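Local coordinates for virulence protein vsdE (Salmonella enterica, PDB 5LQ6), which acts as a cysteine hydrolase, a Salmonella effector that suppresses host immune responses and contributes to bacterial virulence, at residues 148-162 and 201-213. The protein carries 4 engineered substitutions. Numbering follows the deposited sequence. Where two conformers were deposited one is given.
Sequences FIISAENYIAPIIGE and KHFSSSGEFYVRA
An edge strand of an antiparallel sheet is held here by Ile149 and Ser151 pairing with Arg212 and Tyr210, a worked example of how, in a fold whose family belongs to the papain-like clan CA, one sheet packs the core and borders the probable active site. In the hydrogen-bonded pair Ile149–Arg212, the bond from Ile149 N to Arg212 O (2.8 Å) is nearly straight at 175°. With its CG between backbone N and carbonyl carbon (chi1 70°) and an extended chain, Arg212 carries its guanidinium over to the side chains of Ile149 and Ser151, on the face they share. Ile149 CD1 lies over one face of that group, 3.8 Å from NH2, while a water at its edge joins NH1 to Ser151 OG and Ile149 O. Arg212 NH2 forms a salt bridge with Asp112 and NH1 one with Asp166, which probably balance the buried charge, Asp166 also bonding Ser151 OG.

At residues 153-154 the chain turns a corner, and beyond it Ile156 N bonds His202 O (2.8 Å). The edge of the Tyr155 ring meets the face of Phe203 in an offset edge-to-face pair, planes at 70°, with CD1 3.6 Å from Phe203 CZ. His202 CB packs 3.4 Å from Tyr155 CE1, and Phe203 CE1 presses on Ala152 CB.

Tyr155 also stacks on His165, part of a probable Cys76–His165–Asp185 triad. Strand 163-172 flanks 147-157 on the side away from 209-212, helix 129-143 packs on Phe148, Ile150 and Phe209, and helix 76-89 meets Ile149 and Ala213.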
ATOM      1  N   PHE A 148       3.456  -5.703  -0.912  1.00 10.65           N
ATOM      2  CA  PHE A 148       2.164  -5.907  -0.297  1.00 10.43           C
ATOM      3  C   PHE A 148       1.568  -4.603   0.198  1.00  9.95           C
ATOM      4  O   PHE A 148       2.297  -3.665   0.506  1.00  9.90           O
ATOM      5  CB  PHE A 148       2.258  -6.875   0.883  1.00 12.27           C
ATOM      6  CG  PHE A 148       2.915  -8.199   0.554  1.00 13.15           C
ATOM      7  CD1 PHE A 148       4.298  -8.311   0.571  1.00 15.91           C
ATOM      8  CD2 PHE A 148       2.124  -9.251   0.115  1.00 17.33           C
ATOM      9  CE1 PHE A 148       4.896  -9.504   0.206  1.00 16.21           C
ATOM     10  CE2 PHE A 148       2.748 -10.458  -0.240  1.00 18.93           C
ATOM     11  CZ  PHE A 148       4.122 -10.523  -0.190  1.00 18.90           C
ATOM     12  N   ILE A 149       0.245  -4.570   0.298  1.00 10.43           N
ATOM     13  CA  ILE A 149      -0.471  -3.498   0.979  1.00  9.56           C
ATOM     14  C   ILE A 149      -0.962  -4.067   2.314  1.00  9.94           C
ATOM     15  O   ILE A 149      -1.538  -5.169   2.331  1.00 11.92           O
ATOM     16  CB  ILE A 149      -1.661  -2.913   0.203  1.00 10.71           C
ATOM     17  CG1 ILE A 149      -1.226  -2.427  -1.182  1.00 11.38           C
ATOM     18  CG2 ILE A 149      -2.321  -1.787   0.968  1.00 10.32           C
ATOM     19  CD1 ILE A 149      -2.401  -2.034  -2.107  1.00 13.15           C
ATOM     20  N   ILE A 150      -0.744  -3.320   3.388  1.00  9.75           N
ATOM     21  CA  ILE A 150      -1.179  -3.752   4.715  1.00 11.50           C
ATOM     22  C   ILE A 150      -2.346  -2.913   5.124  1.00 11.67           C
ATOM     23  O   ILE A 150      -2.306  -1.669   4.982  1.00 12.80           O
ATOM     24  CB  ILE A 150      -0.075  -3.607   5.754  1.00 13.02           C
ATOM     25  CG1 ILE A 150       1.277  -4.078   5.219  1.00 14.91           C
ATOM     26  CG2 ILE A 150      -0.459  -4.271   7.071  1.00 14.64           C
ATOM     27  CD1 ILE A 150       1.338  -5.498   4.851  1.00 15.79           C
ATOM     28  N   SER A 151      -3.404  -3.501   5.653  1.00 13.04           N
ATOM     29  CA  SER A 151      -4.545  -2.780   6.220  1.00 13.23           C
ATOM     30  C   SER A 151      -4.618  -3.114   7.698  1.00 16.43           C
ATOM     31  O   SER A 151      -4.680  -4.304   8.071  1.00 17.65           O
ATOM     32  CB  SER A 151      -5.840  -3.200   5.522  1.00 14.56           C
ATOM     33  OG  SER A 151      -5.852  -2.859   4.181  1.00 17.51           O
ATOM     34  N   ALA A 152      -4.557  -2.089   8.536  1.00 14.49           N
ATOM     35  CA  ALA A 152      -4.626  -2.240   9.983  1.00 15.25           C
ATOM     36  C   ALA A 152      -5.932  -1.662  10.474  1.00 14.95           C
ATOM     37  O   ALA A 152      -6.389  -0.609  10.045  1.00 17.40           O
ATOM     38  CB  ALA A 152      -3.480  -1.568  10.622  1.00 16.34           C
ATOM     39  N   GLU A 153      -6.564  -2.357  11.410  1.00 17.47           N
ATOM     40  CA  GLU A 153      -7.782  -1.831  11.972  1.00 22.25           C
ATOM     41  C   GLU A 153      -7.667  -0.790  13.048  1.00 24.67           C
ATOM     42  O   GLU A 153      -8.534   0.062  13.168  1.00 28.62           O
ATOM     43  CB  GLU A 153      -8.656  -2.985  12.449  1.00 27.85           C
ATOM     44  CG  GLU A 153      -9.335  -3.669  11.261  1.00 37.39           C
ATOM     45  CD  GLU A 153     -10.684  -3.072  10.894  1.00 47.11           C
ATOM     46  OE1 GLU A 153     -10.843  -1.820  10.967  1.00 58.43           O
ATOM     47  OE2 GLU A 153     -11.582  -3.875  10.539  1.00 64.02           O
ATOM     48  N   ASN A 154      -6.668  -0.871  13.864  1.00 22.69           N
ATOM     49  CA  ASN A 154      -6.610   0.010  15.055  1.00 21.20           C
ATOM     50  C   ASN A 154      -5.289   0.723  15.148  1.00 17.01           C
ATOM     51  O   ASN A 154      -4.631   0.797  16.177  1.00 20.01           O
ATOM     52  CB  ASN A 154      -6.900  -0.828  16.312  1.00 22.42           C
ATOM     53  CG  ASN A 154      -8.402  -1.137  16.474  1.00 27.92           C
ATOM     54  OD1 ASN A 154      -9.233  -0.253  16.383  1.00 30.11           O
ATOM     55  ND2 ASN A 154      -8.725  -2.383  16.700  1.00 32.68           N
ATOM     56  N   TYR A 155      -4.896   1.284  14.014  1.00 15.09           N
ATOM     57  CA  TYR A 155      -3.699   2.124  13.956  1.00 13.40           C
ATOM     58  C   TYR A 155      -3.940   3.441  14.718  1.00 15.44           C
ATOM     59  O   TYR A 155      -4.963   4.062  14.512  1.00 16.12           O
ATOM     60  CB  TYR A 155      -3.403   2.446  12.492  1.00 13.61           C
ATOM     61  CG  TYR A 155      -2.222   3.372  12.226  1.00 12.77           C
ATOM     62  CD1 TYR A 155      -0.935   2.898  12.144  1.00 13.86           C
ATOM     63  CD2 TYR A 155      -2.425   4.754  12.056  1.00 13.59           C
ATOM     64  CE1 TYR A 155       0.132   3.763  11.875  1.00 13.91           C
ATOM     65  CE2 TYR A 155      -1.390   5.626  11.821  1.00 13.03           C
ATOM     66  CZ  TYR A 155      -0.113   5.134  11.731  1.00 15.18           C
ATOM     67  OH  TYR A 155       0.958   5.995  11.496  1.00 15.41           O
ATOM     68  N   ILE A 156      -2.994   3.854  15.568  1.00 14.18           N
ATOM     69  CA  ILE A 156      -3.173   5.079  16.356  1.00 15.92           C
ATOM     70  C   ILE A 156      -2.689   6.267  15.533  1.00 16.73           C
ATOM     71  O   ILE A 156      -1.461   6.497  15.392  1.00 16.97           O
ATOM     72  CB  ILE A 156      -2.466   4.920  17.706  1.00 16.18           C
ATOM     73  CG1 ILE A 156      -2.989   3.697  18.455  1.00 18.74           C
ATOM     74  CG2 ILE A 156      -2.564   6.231  18.494  1.00 17.10           C
ATOM     75  CD1 ILE A 156      -2.099   3.310  19.599  1.00 21.41           C
ATOM     76  N   ALA A 157      -3.603   7.018  14.936  1.00 15.24           N
ATOM     77  CA  ALA A 157      -3.285   8.191  14.179  1.00 15.69           C
ATOM     78  C   ALA A 157      -3.276   9.401  15.129  1.00 15.50           C
ATOM     79  O   ALA A 157      -4.015   9.390  16.155  1.00 15.44           O
ATOM     80  CB  ALA A 157      -4.266   8.386  13.074  1.00 15.47           C
ATOM     81  N   PRO A 158      -2.536  10.433  14.773  1.00 16.05           N
ATOM     82  CA  PRO A 158      -2.543  11.615  15.656  1.00 16.89           C
ATOM     83  C   PRO A 158      -3.917  12.200  15.814  1.00 17.23           C
ATOM     84  O   PRO A 158      -4.685  12.253  14.832  1.00 17.40           O
ATOM     85  CB  PRO A 158      -1.583  12.587  14.958  1.00 17.80           C
ATOM     86  CG  PRO A 158      -0.653  11.652  14.193  1.00 16.95           C
ATOM     87  CD  PRO A 158      -1.566  10.607  13.661  1.00 16.14           C
ATOM     88  N   ILE A 159      -4.214  12.595  17.046  1.00 17.55           N
ATOM     89  CA  ILE A 159      -5.501  13.202  17.465  1.00 17.08           C
ATOM     90  C   ILE A 159      -6.686  12.241  17.479  1.00 19.20           C
ATOM     91  O   ILE A 159      -7.306  12.031  18.522  1.00 21.13           O
ATOM     92  CB  ILE A 159      -5.876  14.436  16.648  1.00 19.27           C
ATOM     93  CG1 ILE A 159      -4.738  15.476  16.738  1.00 22.47           C
ATOM     94  CG2 ILE A 159      -7.181  15.036  17.224  1.00 20.03           C
ATOM     95  CD1 ILE A 159      -4.930  16.741  15.933  1.00 24.32           C
ATOM     96  N   ILE A 160      -6.948  11.620  16.333  1.00 19.68           N
ATOM     97  CA  ILE A 160      -8.106  10.742  16.194  1.00 19.00           C
ATOM     98  C   ILE A 160      -7.987   9.394  16.893  1.00 19.31           C
ATOM     99  O   ILE A 160      -8.967   8.782  17.254  1.00 20.29           O
ATOM    100  CB  ILE A 160      -8.496  10.575  14.752  1.00 20.74           C
ATOM    101  CG1 ILE A 160      -7.471   9.752  13.971  1.00 20.62           C
ATOM    102  CG2 ILE A 160      -8.751  11.915  14.054  1.00 23.94           C
ATOM    103  CD1 ILE A 160      -8.024   9.331  12.583  1.00 25.20           C
ATOM    104  N   GLY A 161      -6.764   8.912  17.099  1.00 16.88           N
ATOM    105  CA  GLY A 161      -6.600   7.681  17.761  1.00 18.13           C
ATOM    106  C   GLY A 161      -6.812   6.481  16.828  1.00 19.29           C
ATOM    107  O   GLY A 161      -6.557   6.573  15.626  1.00 17.09           O
ATOM    108  N   GLU A 162      -7.235   5.393  17.413  1.00 19.70           N
ATOM    109  CA  GLU A 162      -7.390   4.083  16.711  1.00 20.80           C
ATOM    110  C   GLU A 162      -8.269   4.254  15.503  1.00 20.43           C
ATOM    111  O   GLU A 162      -9.420   4.730  15.590  1.00 21.33           O
ATOM    112  CB  GLU A 162      -7.929   3.010  17.653  1.00 23.57           C
ATOM    113  CG  GLU A 162      -6.891   2.540  18.641  1.00 27.00           C
ATOM    114  CD  GLU A 162      -7.377   1.441  19.585  1.00 35.63           C
ATOM    115  OE1 GLU A 162      -8.517   0.978  19.427  1.00 42.22           O
ATOM    116  OE2 GLU A 162      -6.584   1.052  20.470  1.00 44.88           O
ATOM    117  N   LYS A 201       4.783   1.027  17.653  1.00 17.15           N
ATOM    118  CA  LYS A 201       4.331   2.102  18.550  1.00 18.63           C
ATOM    119  C   LYS A 201       2.951   2.581  18.228  1.00 17.83           C
ATOM    120  O   LYS A 201       2.269   3.099  19.099  1.00 18.86           O
ATOM    121  CB  LYS A 201       5.281   3.315  18.510  1.00 19.96           C
ATOM    122  CG  LYS A 201       6.715   3.022  18.908  1.00 24.93           C
ATOM    123  CD  LYS A 201       6.862   2.358  20.238  1.00 32.77           C
ATOM    124  CE  LYS A 201       8.349   2.224  20.612  1.00 39.53           C
ATOM    125  NZ  LYS A 201       9.203   3.323  20.034  1.00 48.64           N
ATOM    126  N   HIS A 202       2.506   2.381  16.987  1.00 15.31           N
ATOM    127  CA  HIS A 202       1.208   2.860  16.549  1.00 14.74           C
ATOM    128  C   HIS A 202       0.104   1.827  16.761  1.00 16.59           C
ATOM    129  O   HIS A 202      -1.035   2.087  16.345  1.00 16.93           O
ATOM    130  CB  HIS A 202       1.241   3.280  15.094  1.00 14.69           C
ATOM    131  CG  HIS A 202       2.291   4.273  14.798  1.00 15.95           C
ATOM    132  ND1 HIS A 202       2.355   5.478  15.458  1.00 18.49           N
ATOM    133  CD2 HIS A 202       3.307   4.266  13.901  1.00 17.54           C
ATOM    134  CE1 HIS A 202       3.399   6.152  15.013  1.00 18.42           C
ATOM    135  NE2 HIS A 202       3.969   5.446  14.059  1.00 18.27           N
ATOM    136  N   PHE A 203       0.411   0.721  17.428  1.00 17.76           N
ATOM    137  CA  PHE A 203      -0.627  -0.284  17.754  1.00 21.59           C
ATOM    138  C   PHE A 203      -0.628  -0.656  19.228  1.00 23.25           C
ATOM    139  O   PHE A 203       0.414  -0.745  19.849  1.00 26.49           O
ATOM    140  CB  PHE A 203      -0.423  -1.521  16.887  1.00 22.45           C
ATOM    141  CG  PHE A 203      -0.466  -1.227  15.432  1.00 22.47           C
ATOM    142  CD1 PHE A 203      -1.692  -1.050  14.786  1.00 22.94           C
ATOM    143  CD2 PHE A 203       0.698  -1.117  14.721  1.00 21.67           C
ATOM    144  CE1 PHE A 203      -1.725  -0.791  13.453  1.00 23.18           C
ATOM    145  CE2 PHE A 203       0.660  -0.818  13.352  1.00 24.53           C
ATOM    146  CZ  PHE A 203      -0.550  -0.620  12.753  1.00 22.22           C
ATOM    147  N   SER A 204      -1.834  -0.849  19.787  1.00 30.43           N
ATOM    148  CA  SER A 204      -2.012  -1.677  21.011  1.00 37.05           C
ATOM    149  C   SER A 204      -2.435  -3.092  20.594  1.00 43.47           C
ATOM    150  O   SER A 204      -2.462  -3.436  19.390  1.00 39.87           O
ATOM    151  CB  SER A 204      -3.087  -1.093  21.924  1.00 38.73           C
ATOM    152  OG  SER A 204      -4.370  -1.531  21.496  1.00 41.47           O
ATOM    153  N   SER A 205      -2.789  -3.920  21.577  1.00 42.81           N
ATOM    154  CA  SER A 205      -3.222  -5.299  21.306  1.00 45.76           C
ATOM    155  C   SER A 205      -4.555  -5.331  20.554  1.00 43.30           C
ATOM    156  O   SER A 205      -4.872  -6.292  19.879  1.00 42.64           O
ATOM    157  CB  SER A 205      -3.327  -6.111  22.622  1.00 52.52           C
ATOM    158  OG  SER A 205      -2.168  -5.933  23.432  1.00 56.16           O
ATOM    159  N   SER A 206      -5.353  -4.292  20.699  1.00 47.34           N
ATOM    160  CA  SER A 206      -6.547  -4.154  19.881  1.00 52.22           C
ATOM    161  C   SER A 206      -6.085  -4.183  18.441  1.00 50.70           C
ATOM    162  O   SER A 206      -5.207  -3.409  18.073  1.00 63.37           O
ATOM    163  CB  SER A 206      -7.269  -2.829  20.182  1.00 52.87           C
ATOM    164  OG  SER A 206      -6.522  -1.701  19.738  1.00 57.29           O
ATOM    165  N   GLY A 207      -6.617  -5.095  17.643  1.00 51.78           N
ATOM    166  CA  GLY A 207      -6.506  -4.973  16.207  1.00 48.42           C
ATOM    167  C   GLY A 207      -6.103  -6.143  15.340  1.00 44.14           C
ATOM    168  O   GLY A 207      -5.196  -6.937  15.670  1.00 38.64           O
ATOM    169  N   GLU A 208      -6.788  -6.186  14.200  1.00 38.60           N
ATOM    170  CA  GLU A 208      -6.493  -7.065  13.122  1.00 34.22           C
ATOM    171  C   GLU A 208      -5.601  -6.344  12.043  1.00 24.50           C
ATOM    172  O   GLU A 208      -5.519  -5.107  11.923  1.00 20.80           O
ATOM    173  CB  GLU A 208      -7.784  -7.490  12.440  1.00 40.11           C
ATOM    174  CG  GLU A 208      -8.975  -7.866  13.307  1.00 51.09           C
ATOM    175  CD  GLU A 208     -10.283  -7.589  12.575  1.00 59.92           C
ATOM    176  OE1 GLU A 208     -10.436  -8.082  11.440  1.00 67.95           O
ATOM    177  OE2 GLU A 208     -11.148  -6.866  13.119  1.00 71.54           O
ATOM    178  N   PHE A 209      -4.911  -7.163  11.279  1.00 16.66           N
ATOM    179  CA  PHE A 209      -4.159  -6.753  10.130  1.00 15.18           C
ATOM    180  C   PHE A 209      -4.533  -7.659   8.959  1.00 14.65           C
ATOM    181  O   PHE A 209      -4.781  -8.847   9.123  1.00 15.94           O
ATOM    182  CB  PHE A 209      -2.672  -6.920  10.407  1.00 14.62           C
ATOM    183  CG  PHE A 209      -2.147  -6.052  11.521  1.00 15.09           C
ATOM    184  CD1 PHE A 209      -2.354  -6.425  12.818  1.00 16.66           C
ATOM    185  CD2 PHE A 209      -1.490  -4.858  11.246  1.00 16.50           C
ATOM    186  CE1 PHE A 209      -1.898  -5.660  13.876  1.00 18.68           C
ATOM    187  CE2 PHE A 209      -1.002  -4.082  12.329  1.00 15.64           C
ATOM    188  CZ  PHE A 209      -1.251  -4.492  13.621  1.00 17.63           C
ATOM    189  N   TYR A 210      -4.470  -7.111   7.749  1.00 14.76           N
ATOM    190  CA  TYR A 210      -4.690  -7.872   6.527  1.00 15.72           C
ATOM    191  C   TYR A 210      -3.660  -7.477   5.518  1.00 17.31           C
ATOM    192  O   TYR A 210      -3.229  -6.355   5.523  1.00 16.51           O
ATOM    193  CB  TYR A 210      -6.060  -7.575   5.915  1.00 17.56           C
ATOM    194  CG  TYR A 210      -7.213  -7.932   6.791  1.00 21.21           C
ATOM    195  CD1 TYR A 210      -7.635  -7.085   7.785  1.00 23.17           C
ATOM    196  CD2 TYR A 210      -7.810  -9.143   6.658  1.00 23.42           C
ATOM    197  CE1 TYR A 210      -8.690  -7.417   8.636  1.00 28.02           C
ATOM    198  CE2 TYR A 210      -8.889  -9.491   7.490  1.00 25.70           C
ATOM    199  CZ  TYR A 210      -9.288  -8.631   8.473  1.00 26.86           C
ATOM    200  OH  TYR A 210     -10.348  -8.996   9.293  1.00 35.21           O
ATOM    201  N   VAL A 211      -3.231  -8.433   4.696  1.00 15.50           N
ATOM    202  CA  VAL A 211      -2.251  -8.218   3.654  0.74 15.63           C
ATOM    203  C   VAL A 211      -2.907  -8.494   2.320  1.00 15.11           C
ATOM    204  O   VAL A 211      -3.631  -9.472   2.193  1.00 15.95           O
ATOM    205  CB  VAL A 211      -1.066  -9.180   3.864  0.74 15.85           C
ATOM    206  CG1 VAL A 211       0.071  -8.915   2.885  0.74 17.41           C
ATOM    207  CG2 VAL A 211      -0.552  -9.080   5.314  0.74 17.23           C
ATOM    208  N   ARG A 212      -2.706  -7.636   1.326  1.00 13.88           N
ATOM    209  CA  ARG A 212      -3.203  -7.899  -0.018  1.00 14.77           C
ATOM    210  C   ARG A 212      -2.138  -7.488  -1.040  1.00 13.54           C
ATOM    211  O   ARG A 212      -1.225  -6.724  -0.728  1.00 14.03           O
ATOM    212  CB  ARG A 212      -4.534  -7.225  -0.298  1.00 14.13           C
ATOM    213  CG  ARG A 212      -4.516  -5.724  -0.427  1.00 15.38           C
ATOM    214  CD  ARG A 212      -5.975  -5.195  -0.407  1.00 16.12           C
ATOM    215  NE  ARG A 212      -6.132  -3.881  -1.053  1.00 17.54           N
ATOM    216  CZ  ARG A 212      -5.887  -2.702  -0.476  1.00 17.79           C
ATOM    217  NH1 ARG A 212      -5.514  -2.600   0.775  1.00 17.53           N
ATOM    218  NH2 ARG A 212      -6.074  -1.589  -1.174  1.00 18.38           N
ATOM    219  N   ALA A 213      -2.271  -7.984  -2.249  1.00 13.86           N
ATOM    220  CA  ALA A 213      -1.314  -7.708  -3.300  1.00 12.94           C
ATOM    221  C   ALA A 213      -1.884  -7.945  -4.672  1.00 15.37           C
ATOM    222  O   ALA A 213      -2.738  -8.846  -4.839  1.00 18.65           O
ATOM    223  CB  ALA A 213      -0.078  -8.511  -3.111  1.00 15.67           C
TER
HETATM  224  O   HOH W   1      -4.554  -4.762   2.689  1.00 19.84           O
HETATM  225  O   HOH W   2      -4.624  -3.119  14.075  1.00 31.39           O
HETATM  226  O   HOH W   3      -4.095  -0.446  18.534  1.00 37.34           O
HETATM  227  O   HOH W   4       0.614   6.712  17.144  1.00 19.76           O